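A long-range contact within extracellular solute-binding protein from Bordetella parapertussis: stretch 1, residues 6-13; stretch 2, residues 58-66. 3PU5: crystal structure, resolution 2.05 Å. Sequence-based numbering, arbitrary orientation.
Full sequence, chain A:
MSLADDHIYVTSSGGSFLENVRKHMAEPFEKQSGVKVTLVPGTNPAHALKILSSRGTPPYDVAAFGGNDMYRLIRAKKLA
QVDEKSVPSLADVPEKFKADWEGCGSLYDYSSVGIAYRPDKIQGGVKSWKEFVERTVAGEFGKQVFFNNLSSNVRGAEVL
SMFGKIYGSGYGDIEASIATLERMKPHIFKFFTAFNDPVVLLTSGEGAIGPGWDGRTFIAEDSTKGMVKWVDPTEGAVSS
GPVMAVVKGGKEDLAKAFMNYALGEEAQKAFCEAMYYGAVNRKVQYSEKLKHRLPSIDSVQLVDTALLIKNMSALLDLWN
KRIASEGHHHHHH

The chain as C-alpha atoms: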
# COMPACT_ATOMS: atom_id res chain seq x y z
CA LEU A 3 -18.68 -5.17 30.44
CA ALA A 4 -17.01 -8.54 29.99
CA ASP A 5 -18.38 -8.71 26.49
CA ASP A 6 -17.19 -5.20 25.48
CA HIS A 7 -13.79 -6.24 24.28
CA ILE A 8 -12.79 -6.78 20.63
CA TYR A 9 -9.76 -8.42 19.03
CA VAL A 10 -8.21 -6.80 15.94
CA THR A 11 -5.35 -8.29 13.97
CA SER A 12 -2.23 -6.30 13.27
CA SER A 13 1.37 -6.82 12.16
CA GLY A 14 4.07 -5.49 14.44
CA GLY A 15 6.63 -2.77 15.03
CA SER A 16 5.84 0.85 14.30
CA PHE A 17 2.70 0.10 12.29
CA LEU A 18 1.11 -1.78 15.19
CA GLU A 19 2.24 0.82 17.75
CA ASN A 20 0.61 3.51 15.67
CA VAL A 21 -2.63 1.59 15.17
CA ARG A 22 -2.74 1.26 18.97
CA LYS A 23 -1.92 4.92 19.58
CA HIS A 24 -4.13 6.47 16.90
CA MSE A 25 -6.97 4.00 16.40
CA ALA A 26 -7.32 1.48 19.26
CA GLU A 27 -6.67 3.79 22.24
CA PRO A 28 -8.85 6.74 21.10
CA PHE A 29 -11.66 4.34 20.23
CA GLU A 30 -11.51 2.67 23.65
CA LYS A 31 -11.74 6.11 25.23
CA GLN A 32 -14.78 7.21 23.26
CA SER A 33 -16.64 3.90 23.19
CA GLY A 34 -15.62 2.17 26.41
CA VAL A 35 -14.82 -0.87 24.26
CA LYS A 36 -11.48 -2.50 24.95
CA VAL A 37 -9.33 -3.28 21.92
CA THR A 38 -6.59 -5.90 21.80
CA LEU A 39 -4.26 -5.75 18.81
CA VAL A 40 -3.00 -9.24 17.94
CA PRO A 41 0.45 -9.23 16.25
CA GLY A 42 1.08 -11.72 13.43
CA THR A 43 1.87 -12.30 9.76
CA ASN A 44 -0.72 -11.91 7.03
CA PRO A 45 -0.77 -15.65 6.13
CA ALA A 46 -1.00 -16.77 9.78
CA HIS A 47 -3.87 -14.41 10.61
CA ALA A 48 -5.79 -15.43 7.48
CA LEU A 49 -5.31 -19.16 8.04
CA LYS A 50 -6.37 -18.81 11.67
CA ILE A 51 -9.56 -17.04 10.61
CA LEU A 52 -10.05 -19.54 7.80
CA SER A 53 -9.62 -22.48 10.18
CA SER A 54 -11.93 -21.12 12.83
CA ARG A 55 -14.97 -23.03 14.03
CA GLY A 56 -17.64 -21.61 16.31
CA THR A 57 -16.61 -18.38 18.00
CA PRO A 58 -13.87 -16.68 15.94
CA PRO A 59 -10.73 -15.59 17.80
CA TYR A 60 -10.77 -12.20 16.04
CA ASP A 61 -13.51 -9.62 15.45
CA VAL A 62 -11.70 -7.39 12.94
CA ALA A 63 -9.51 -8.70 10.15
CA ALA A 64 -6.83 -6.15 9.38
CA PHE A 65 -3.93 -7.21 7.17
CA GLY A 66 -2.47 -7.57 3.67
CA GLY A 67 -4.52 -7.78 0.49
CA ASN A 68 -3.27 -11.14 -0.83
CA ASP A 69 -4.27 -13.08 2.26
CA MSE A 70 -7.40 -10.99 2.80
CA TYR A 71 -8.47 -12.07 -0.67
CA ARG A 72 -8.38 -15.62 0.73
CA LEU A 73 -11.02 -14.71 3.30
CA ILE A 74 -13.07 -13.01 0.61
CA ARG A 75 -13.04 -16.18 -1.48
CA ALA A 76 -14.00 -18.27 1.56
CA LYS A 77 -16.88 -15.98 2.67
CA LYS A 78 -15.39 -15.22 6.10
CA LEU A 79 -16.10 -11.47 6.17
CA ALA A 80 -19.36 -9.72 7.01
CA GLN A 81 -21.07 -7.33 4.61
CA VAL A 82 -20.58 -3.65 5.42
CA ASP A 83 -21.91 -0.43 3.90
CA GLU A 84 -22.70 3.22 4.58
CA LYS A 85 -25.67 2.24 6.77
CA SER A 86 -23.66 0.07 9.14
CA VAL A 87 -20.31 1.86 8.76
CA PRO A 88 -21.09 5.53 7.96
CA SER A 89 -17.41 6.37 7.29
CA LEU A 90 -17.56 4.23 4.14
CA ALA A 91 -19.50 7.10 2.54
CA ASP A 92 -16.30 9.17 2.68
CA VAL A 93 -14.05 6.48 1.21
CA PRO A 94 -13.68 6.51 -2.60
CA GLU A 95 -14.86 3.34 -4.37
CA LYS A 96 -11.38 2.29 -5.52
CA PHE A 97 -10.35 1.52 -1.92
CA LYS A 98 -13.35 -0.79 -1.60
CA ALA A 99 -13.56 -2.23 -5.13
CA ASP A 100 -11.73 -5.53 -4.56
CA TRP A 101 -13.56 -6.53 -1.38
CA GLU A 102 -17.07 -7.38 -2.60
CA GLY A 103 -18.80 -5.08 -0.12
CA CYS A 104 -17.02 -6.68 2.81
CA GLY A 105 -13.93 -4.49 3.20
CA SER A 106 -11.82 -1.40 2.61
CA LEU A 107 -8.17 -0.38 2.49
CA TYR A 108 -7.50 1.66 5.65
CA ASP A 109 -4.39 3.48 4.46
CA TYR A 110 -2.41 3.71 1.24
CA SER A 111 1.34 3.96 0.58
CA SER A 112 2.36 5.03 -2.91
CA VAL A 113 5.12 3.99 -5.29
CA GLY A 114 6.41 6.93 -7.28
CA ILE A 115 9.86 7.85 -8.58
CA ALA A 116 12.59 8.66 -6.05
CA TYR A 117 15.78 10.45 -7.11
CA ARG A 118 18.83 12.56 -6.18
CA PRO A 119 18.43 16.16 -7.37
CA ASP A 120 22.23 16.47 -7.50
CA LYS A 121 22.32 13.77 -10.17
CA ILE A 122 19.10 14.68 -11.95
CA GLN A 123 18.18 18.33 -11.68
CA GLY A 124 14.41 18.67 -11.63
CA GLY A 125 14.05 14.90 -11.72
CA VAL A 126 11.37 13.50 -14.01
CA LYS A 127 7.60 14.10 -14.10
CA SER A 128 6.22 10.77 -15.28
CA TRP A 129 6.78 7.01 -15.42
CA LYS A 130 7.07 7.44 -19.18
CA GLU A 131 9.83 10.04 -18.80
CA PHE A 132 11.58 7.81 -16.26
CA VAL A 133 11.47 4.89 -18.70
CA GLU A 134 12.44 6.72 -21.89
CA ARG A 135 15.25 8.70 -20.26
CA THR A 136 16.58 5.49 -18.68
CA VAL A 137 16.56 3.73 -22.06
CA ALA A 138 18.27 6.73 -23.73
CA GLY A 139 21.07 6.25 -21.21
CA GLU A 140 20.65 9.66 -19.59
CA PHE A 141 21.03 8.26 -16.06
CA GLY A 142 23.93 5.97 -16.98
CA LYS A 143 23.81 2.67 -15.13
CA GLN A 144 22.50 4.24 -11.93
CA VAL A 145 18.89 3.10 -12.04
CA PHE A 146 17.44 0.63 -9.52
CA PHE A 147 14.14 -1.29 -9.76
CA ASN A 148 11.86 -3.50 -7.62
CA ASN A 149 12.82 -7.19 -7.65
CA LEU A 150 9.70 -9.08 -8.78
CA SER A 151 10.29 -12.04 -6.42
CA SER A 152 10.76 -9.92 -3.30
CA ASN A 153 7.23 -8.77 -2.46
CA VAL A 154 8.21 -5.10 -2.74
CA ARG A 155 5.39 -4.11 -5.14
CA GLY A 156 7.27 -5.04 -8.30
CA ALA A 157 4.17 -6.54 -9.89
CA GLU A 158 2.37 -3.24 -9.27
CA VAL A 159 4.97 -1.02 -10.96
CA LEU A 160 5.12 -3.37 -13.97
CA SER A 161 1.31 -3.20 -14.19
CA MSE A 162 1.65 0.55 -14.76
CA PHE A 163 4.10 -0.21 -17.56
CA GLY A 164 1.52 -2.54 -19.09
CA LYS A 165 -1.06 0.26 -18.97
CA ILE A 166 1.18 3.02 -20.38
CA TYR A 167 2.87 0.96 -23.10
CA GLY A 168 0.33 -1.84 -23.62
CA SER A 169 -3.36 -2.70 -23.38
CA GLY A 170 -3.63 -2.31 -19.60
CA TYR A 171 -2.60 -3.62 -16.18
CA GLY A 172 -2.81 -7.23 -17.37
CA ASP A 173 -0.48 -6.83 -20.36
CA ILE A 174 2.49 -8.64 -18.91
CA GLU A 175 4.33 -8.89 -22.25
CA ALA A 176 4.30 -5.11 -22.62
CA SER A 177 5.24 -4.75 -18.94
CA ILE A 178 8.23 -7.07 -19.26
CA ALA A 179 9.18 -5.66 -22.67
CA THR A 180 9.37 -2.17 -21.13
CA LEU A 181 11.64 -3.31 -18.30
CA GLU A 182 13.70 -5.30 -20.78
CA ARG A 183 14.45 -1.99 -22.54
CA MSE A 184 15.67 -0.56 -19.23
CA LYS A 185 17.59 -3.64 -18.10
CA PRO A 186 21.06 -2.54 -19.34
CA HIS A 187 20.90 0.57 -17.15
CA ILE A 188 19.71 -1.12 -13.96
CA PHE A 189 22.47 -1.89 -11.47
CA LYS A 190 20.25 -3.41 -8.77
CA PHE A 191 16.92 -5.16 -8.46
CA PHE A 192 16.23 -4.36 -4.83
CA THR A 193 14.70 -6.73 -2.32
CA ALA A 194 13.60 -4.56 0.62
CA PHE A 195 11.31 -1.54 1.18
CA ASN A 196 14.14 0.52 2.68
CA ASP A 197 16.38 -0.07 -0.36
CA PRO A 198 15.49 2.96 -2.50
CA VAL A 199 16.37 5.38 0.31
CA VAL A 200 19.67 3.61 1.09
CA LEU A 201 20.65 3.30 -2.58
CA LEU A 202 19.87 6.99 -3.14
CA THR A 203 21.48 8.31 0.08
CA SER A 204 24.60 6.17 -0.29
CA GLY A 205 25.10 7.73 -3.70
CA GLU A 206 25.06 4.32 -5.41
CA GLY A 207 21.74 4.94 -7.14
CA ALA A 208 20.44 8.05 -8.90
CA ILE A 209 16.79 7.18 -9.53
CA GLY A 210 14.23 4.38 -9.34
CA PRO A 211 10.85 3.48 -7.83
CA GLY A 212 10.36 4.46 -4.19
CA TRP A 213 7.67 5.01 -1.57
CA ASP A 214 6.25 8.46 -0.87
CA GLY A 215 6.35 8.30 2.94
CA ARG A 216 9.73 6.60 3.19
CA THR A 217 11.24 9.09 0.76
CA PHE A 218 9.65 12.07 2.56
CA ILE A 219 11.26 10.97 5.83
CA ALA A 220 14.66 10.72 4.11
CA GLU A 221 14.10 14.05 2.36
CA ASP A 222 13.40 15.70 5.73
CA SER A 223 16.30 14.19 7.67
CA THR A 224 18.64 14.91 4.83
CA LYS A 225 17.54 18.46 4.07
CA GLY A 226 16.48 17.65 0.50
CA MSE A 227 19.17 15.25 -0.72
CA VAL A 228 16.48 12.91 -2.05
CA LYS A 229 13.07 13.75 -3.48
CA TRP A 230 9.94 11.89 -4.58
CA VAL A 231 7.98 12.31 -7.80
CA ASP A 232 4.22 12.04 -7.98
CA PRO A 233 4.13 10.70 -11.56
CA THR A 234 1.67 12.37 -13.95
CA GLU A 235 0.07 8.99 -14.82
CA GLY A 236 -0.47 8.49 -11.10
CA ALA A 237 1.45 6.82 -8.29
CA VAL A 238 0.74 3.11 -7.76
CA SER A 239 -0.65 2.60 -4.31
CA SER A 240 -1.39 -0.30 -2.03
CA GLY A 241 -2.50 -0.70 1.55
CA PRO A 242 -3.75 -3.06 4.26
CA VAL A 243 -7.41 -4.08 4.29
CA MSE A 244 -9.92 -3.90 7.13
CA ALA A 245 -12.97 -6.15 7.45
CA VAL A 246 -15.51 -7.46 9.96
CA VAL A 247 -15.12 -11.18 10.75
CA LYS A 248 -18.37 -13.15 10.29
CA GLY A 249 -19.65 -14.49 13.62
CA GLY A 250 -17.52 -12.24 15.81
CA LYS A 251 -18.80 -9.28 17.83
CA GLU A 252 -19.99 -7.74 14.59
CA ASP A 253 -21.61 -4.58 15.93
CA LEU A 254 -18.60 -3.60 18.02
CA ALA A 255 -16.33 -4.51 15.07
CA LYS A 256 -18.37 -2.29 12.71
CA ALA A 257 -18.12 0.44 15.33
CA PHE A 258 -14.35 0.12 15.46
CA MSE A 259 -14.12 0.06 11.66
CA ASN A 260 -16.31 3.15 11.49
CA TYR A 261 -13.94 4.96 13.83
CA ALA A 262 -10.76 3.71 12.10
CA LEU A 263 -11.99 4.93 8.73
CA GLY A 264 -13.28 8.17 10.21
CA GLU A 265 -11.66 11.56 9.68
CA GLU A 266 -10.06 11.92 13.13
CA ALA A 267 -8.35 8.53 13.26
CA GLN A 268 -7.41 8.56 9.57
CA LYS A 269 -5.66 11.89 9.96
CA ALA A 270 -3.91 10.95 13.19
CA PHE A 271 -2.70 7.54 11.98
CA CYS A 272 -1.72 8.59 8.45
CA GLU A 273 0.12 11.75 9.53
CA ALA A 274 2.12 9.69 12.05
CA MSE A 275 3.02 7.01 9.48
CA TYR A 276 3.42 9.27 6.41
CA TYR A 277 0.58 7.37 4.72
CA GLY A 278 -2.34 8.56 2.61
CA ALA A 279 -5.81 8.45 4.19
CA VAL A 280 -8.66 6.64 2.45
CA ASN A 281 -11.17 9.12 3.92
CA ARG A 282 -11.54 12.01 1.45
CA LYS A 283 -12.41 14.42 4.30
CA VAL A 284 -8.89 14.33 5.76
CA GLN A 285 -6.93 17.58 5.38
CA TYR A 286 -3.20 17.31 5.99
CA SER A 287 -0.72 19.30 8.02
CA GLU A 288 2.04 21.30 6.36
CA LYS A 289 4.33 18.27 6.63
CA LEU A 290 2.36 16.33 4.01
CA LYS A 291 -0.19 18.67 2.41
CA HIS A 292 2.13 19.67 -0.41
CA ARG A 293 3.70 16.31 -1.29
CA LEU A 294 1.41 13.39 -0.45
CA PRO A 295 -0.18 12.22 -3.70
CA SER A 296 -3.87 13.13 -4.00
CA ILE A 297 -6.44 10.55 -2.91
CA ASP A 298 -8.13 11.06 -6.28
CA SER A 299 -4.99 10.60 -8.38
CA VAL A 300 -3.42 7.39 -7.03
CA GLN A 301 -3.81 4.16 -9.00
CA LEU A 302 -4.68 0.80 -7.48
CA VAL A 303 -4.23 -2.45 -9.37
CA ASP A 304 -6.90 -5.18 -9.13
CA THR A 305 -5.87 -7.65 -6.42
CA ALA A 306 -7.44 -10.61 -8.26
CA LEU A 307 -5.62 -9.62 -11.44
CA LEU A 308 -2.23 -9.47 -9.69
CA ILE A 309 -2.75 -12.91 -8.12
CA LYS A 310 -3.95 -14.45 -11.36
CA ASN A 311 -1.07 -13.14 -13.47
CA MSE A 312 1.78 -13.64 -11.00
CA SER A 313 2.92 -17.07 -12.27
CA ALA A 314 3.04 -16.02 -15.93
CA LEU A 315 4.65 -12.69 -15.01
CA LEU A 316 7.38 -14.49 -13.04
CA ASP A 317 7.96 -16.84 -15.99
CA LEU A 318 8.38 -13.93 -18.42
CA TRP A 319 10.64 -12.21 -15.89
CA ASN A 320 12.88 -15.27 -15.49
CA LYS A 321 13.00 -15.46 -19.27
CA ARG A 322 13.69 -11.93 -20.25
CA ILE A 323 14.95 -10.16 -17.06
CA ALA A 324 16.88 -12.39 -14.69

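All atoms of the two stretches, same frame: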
# COMPACT_ATOMS: atom_id res chain seq x y z
N ASP A 6 -17.65 -6.38 26.21
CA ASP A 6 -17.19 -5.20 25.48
C ASP A 6 -15.67 -5.10 25.29
O ASP A 6 -15.01 -4.25 25.81
CB ASP A 6 -17.72 -3.95 26.10
CG ASP A 6 -19.20 -3.94 26.18
OD1 ASP A 6 -19.87 -4.08 25.15
OD2 ASP A 6 -19.67 -3.80 27.31
N HIS A 7 -15.18 -6.01 24.49
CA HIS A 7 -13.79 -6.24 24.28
C HIS A 7 -13.70 -6.84 22.88
O HIS A 7 -14.26 -7.86 22.65
CB HIS A 7 -13.26 -7.19 25.35
CG HIS A 7 -11.78 -7.38 25.34
ND1 HIS A 7 -10.95 -6.79 24.42
CD2 HIS A 7 -10.97 -8.09 26.15
CE1 HIS A 7 -9.71 -7.15 24.66
NE2 HIS A 7 -9.70 -7.93 25.70
N ILE A 8 -12.99 -6.20 21.96
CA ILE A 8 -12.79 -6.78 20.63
C ILE A 8 -11.32 -7.07 20.33
O ILE A 8 -10.41 -6.44 20.89
CB ILE A 8 -13.41 -5.92 19.47
CG1 ILE A 8 -12.78 -4.52 19.39
CG2 ILE A 8 -14.93 -5.85 19.61
CD1 ILE A 8 -13.22 -3.72 18.15
N TYR A 9 -11.10 -8.05 19.45
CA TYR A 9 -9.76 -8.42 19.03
C TYR A 9 -9.56 -8.06 17.55
O TYR A 9 -10.38 -8.41 16.69
CB TYR A 9 -9.48 -9.91 19.31
CG TYR A 9 -9.42 -10.20 20.80
CD1 TYR A 9 -10.59 -10.35 21.54
CD2 TYR A 9 -8.21 -10.32 21.46
CE1 TYR A 9 -10.54 -10.61 22.92
CE2 TYR A 9 -8.15 -10.58 22.82
CZ TYR A 9 -9.31 -10.72 23.55
OH TYR A 9 -9.25 -10.98 24.89
N VAL A 10 -8.49 -7.33 17.27
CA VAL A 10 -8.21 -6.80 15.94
C VAL A 10 -6.80 -7.19 15.54
O VAL A 10 -5.83 -6.89 16.27
CB VAL A 10 -8.32 -5.24 15.90
CG1 VAL A 10 -8.07 -4.71 14.47
CG2 VAL A 10 -9.69 -4.78 16.40
N THR A 11 -6.66 -7.85 14.40
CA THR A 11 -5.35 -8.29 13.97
C THR A 11 -4.49 -7.09 13.61
O THR A 11 -4.99 -6.03 13.24
CB THR A 11 -5.41 -9.24 12.76
OG1 THR A 11 -5.83 -8.51 11.60
CG2 THR A 11 -6.37 -10.38 13.02
N SER A 12 -3.18 -7.28 13.73
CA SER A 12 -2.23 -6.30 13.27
C SER A 12 -0.90 -7.00 12.99
O SER A 12 -0.78 -8.22 13.15
CB SER A 12 -2.06 -5.18 14.30
OG SER A 12 -1.50 -4.03 13.69
N SER A 13 0.10 -6.23 12.57
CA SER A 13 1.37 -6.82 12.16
C SER A 13 2.39 -6.78 13.28
O SER A 13 2.53 -7.73 14.05
CB SER A 13 1.91 -6.10 10.91
OG SER A 13 1.87 -4.69 11.08
N PRO A 58 -15.15 -17.08 16.53
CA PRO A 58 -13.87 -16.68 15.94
C PRO A 58 -12.97 -16.08 17.00
O PRO A 58 -13.47 -15.50 17.96
CB PRO A 58 -14.25 -15.59 14.92
CG PRO A 58 -15.72 -15.59 14.85
CD PRO A 58 -16.24 -16.19 16.12
N PRO A 59 -11.65 -16.19 16.83
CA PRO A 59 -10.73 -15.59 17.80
C PRO A 59 -10.65 -14.07 17.60
O PRO A 59 -10.40 -13.32 18.56
CB PRO A 59 -9.39 -16.24 17.45
CG PRO A 59 -9.49 -16.53 15.98
CD PRO A 59 -10.95 -16.69 15.63
N TYR A 60 -10.88 -13.62 16.37
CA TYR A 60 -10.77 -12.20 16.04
C TYR A 60 -12.09 -11.62 15.54
O TYR A 60 -12.87 -12.29 14.87
CB TYR A 60 -9.66 -11.96 15.02
CG TYR A 60 -8.36 -12.67 15.35
CD1 TYR A 60 -7.90 -12.75 16.66
CD2 TYR A 60 -7.61 -13.27 14.35
CE1 TYR A 60 -6.72 -13.41 16.97
CE2 TYR A 60 -6.42 -13.93 14.65
CZ TYR A 60 -5.99 -14.00 15.97
OH TYR A 60 -4.81 -14.66 16.27
N ASP A 61 -12.30 -10.34 15.86
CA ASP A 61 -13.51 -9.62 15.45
C ASP A 61 -13.27 -8.75 14.21
O ASP A 61 -14.19 -8.51 13.41
CB ASP A 61 -14.00 -8.76 16.60
CG ASP A 61 -14.20 -9.57 17.87
OD1 ASP A 61 -13.40 -9.42 18.81
OD2 ASP A 61 -15.14 -10.39 17.88
N VAL A 62 -12.05 -8.25 14.07
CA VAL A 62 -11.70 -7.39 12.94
C VAL A 62 -10.46 -7.95 12.25
O VAL A 62 -9.42 -8.15 12.88
CB VAL A 62 -11.46 -5.93 13.36
CG1 VAL A 62 -10.95 -5.09 12.17
CG2 VAL A 62 -12.74 -5.32 13.92
N ALA A 63 -10.61 -8.22 10.96
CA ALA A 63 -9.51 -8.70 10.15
C ALA A 63 -8.83 -7.49 9.55
O ALA A 63 -9.45 -6.74 8.81
CB ALA A 63 -10.01 -9.62 9.05
N ALA A 64 -7.56 -7.30 9.88
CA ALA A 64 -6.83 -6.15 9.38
C ALA A 64 -5.43 -6.58 8.98
O ALA A 64 -4.56 -6.74 9.84
CB ALA A 64 -6.78 -5.05 10.44
N PHE A 65 -5.23 -6.80 7.69
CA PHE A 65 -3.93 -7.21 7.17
C PHE A 65 -3.85 -7.15 5.64
O PHE A 65 -4.76 -6.64 4.99
CB PHE A 65 -3.53 -8.61 7.69
CG PHE A 65 -4.57 -9.67 7.47
CD1 PHE A 65 -4.73 -10.27 6.23
CD2 PHE A 65 -5.37 -10.08 8.52
CE1 PHE A 65 -5.70 -11.25 6.03
CE2 PHE A 65 -6.34 -11.07 8.34
CZ PHE A 65 -6.50 -11.65 7.09
N GLY A 66 -2.77 -7.68 5.09
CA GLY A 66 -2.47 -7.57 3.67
C GLY A 66 -3.52 -8.08 2.69
O GLY A 66 -4.27 -9.00 3.00

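Side chains can extend a short run of backbone hydrogen bonds between parallel β-strands, and this solute-binding protein gives a compact example. The strand of residues 7-12 runs alongside that of 62-65, their directions only 14° apart, and 506 Å² is buried between the two stretches.

Along the second stretch, Pro58 makes no contact, and Pro59 contributes mainly its carbonyl, with O 3.6 Å from Tyr9 CB. Tyr60 is more engaged. Its ring, at chi1 -47°, presents its edge to Tyr9, CD1 lying 4.2 Å from Tyr9 CB, while CD2 approaches Thr11 CG2 at 3.4 Å. A broad aromatic side chain can thus cover two residues of the neighbouring strand.

Asp61 then supplies the first polar clasp. Its CB points toward the first stretch, and OD1 accepts a hydrogen bond from Tyr9 N (2.8 Å), doing for that amide what a strand carbonyl would do. The carboxylate is buried but well satisfied, with further hydrogen bonds elsewhere in the structure. Tyr9 O receives two donors, Asp61 N at 2.8 Å and Val62 N at 3.1 Å.

Val62 forms the single β-bridge, with Val10. Its O accepts from Thr11 N (3.2 Å) and also takes a CA-H...O contact from Val10 CA (3.6 Å). Beside this bridge Val10 CG2 packs on Val62 CB at 3.7 Å, a close fit for two buried, branched apolar side chains.

Ala63 turns its CB away. Ala64 N donates to Thr11 OG1 (2.7 Å), so a side-chain hydroxyl adds a hydrogen bond beyond the single bridge; Ala64 CB also meets Val10 CG1 at 4.2 Å. Phe65 sets its ring edge near the same hydroxyl, CD2 to Thr11 OG1 being 3.5 Å. Gly66, beyond the contact, sits at the N-cap position just before a helix.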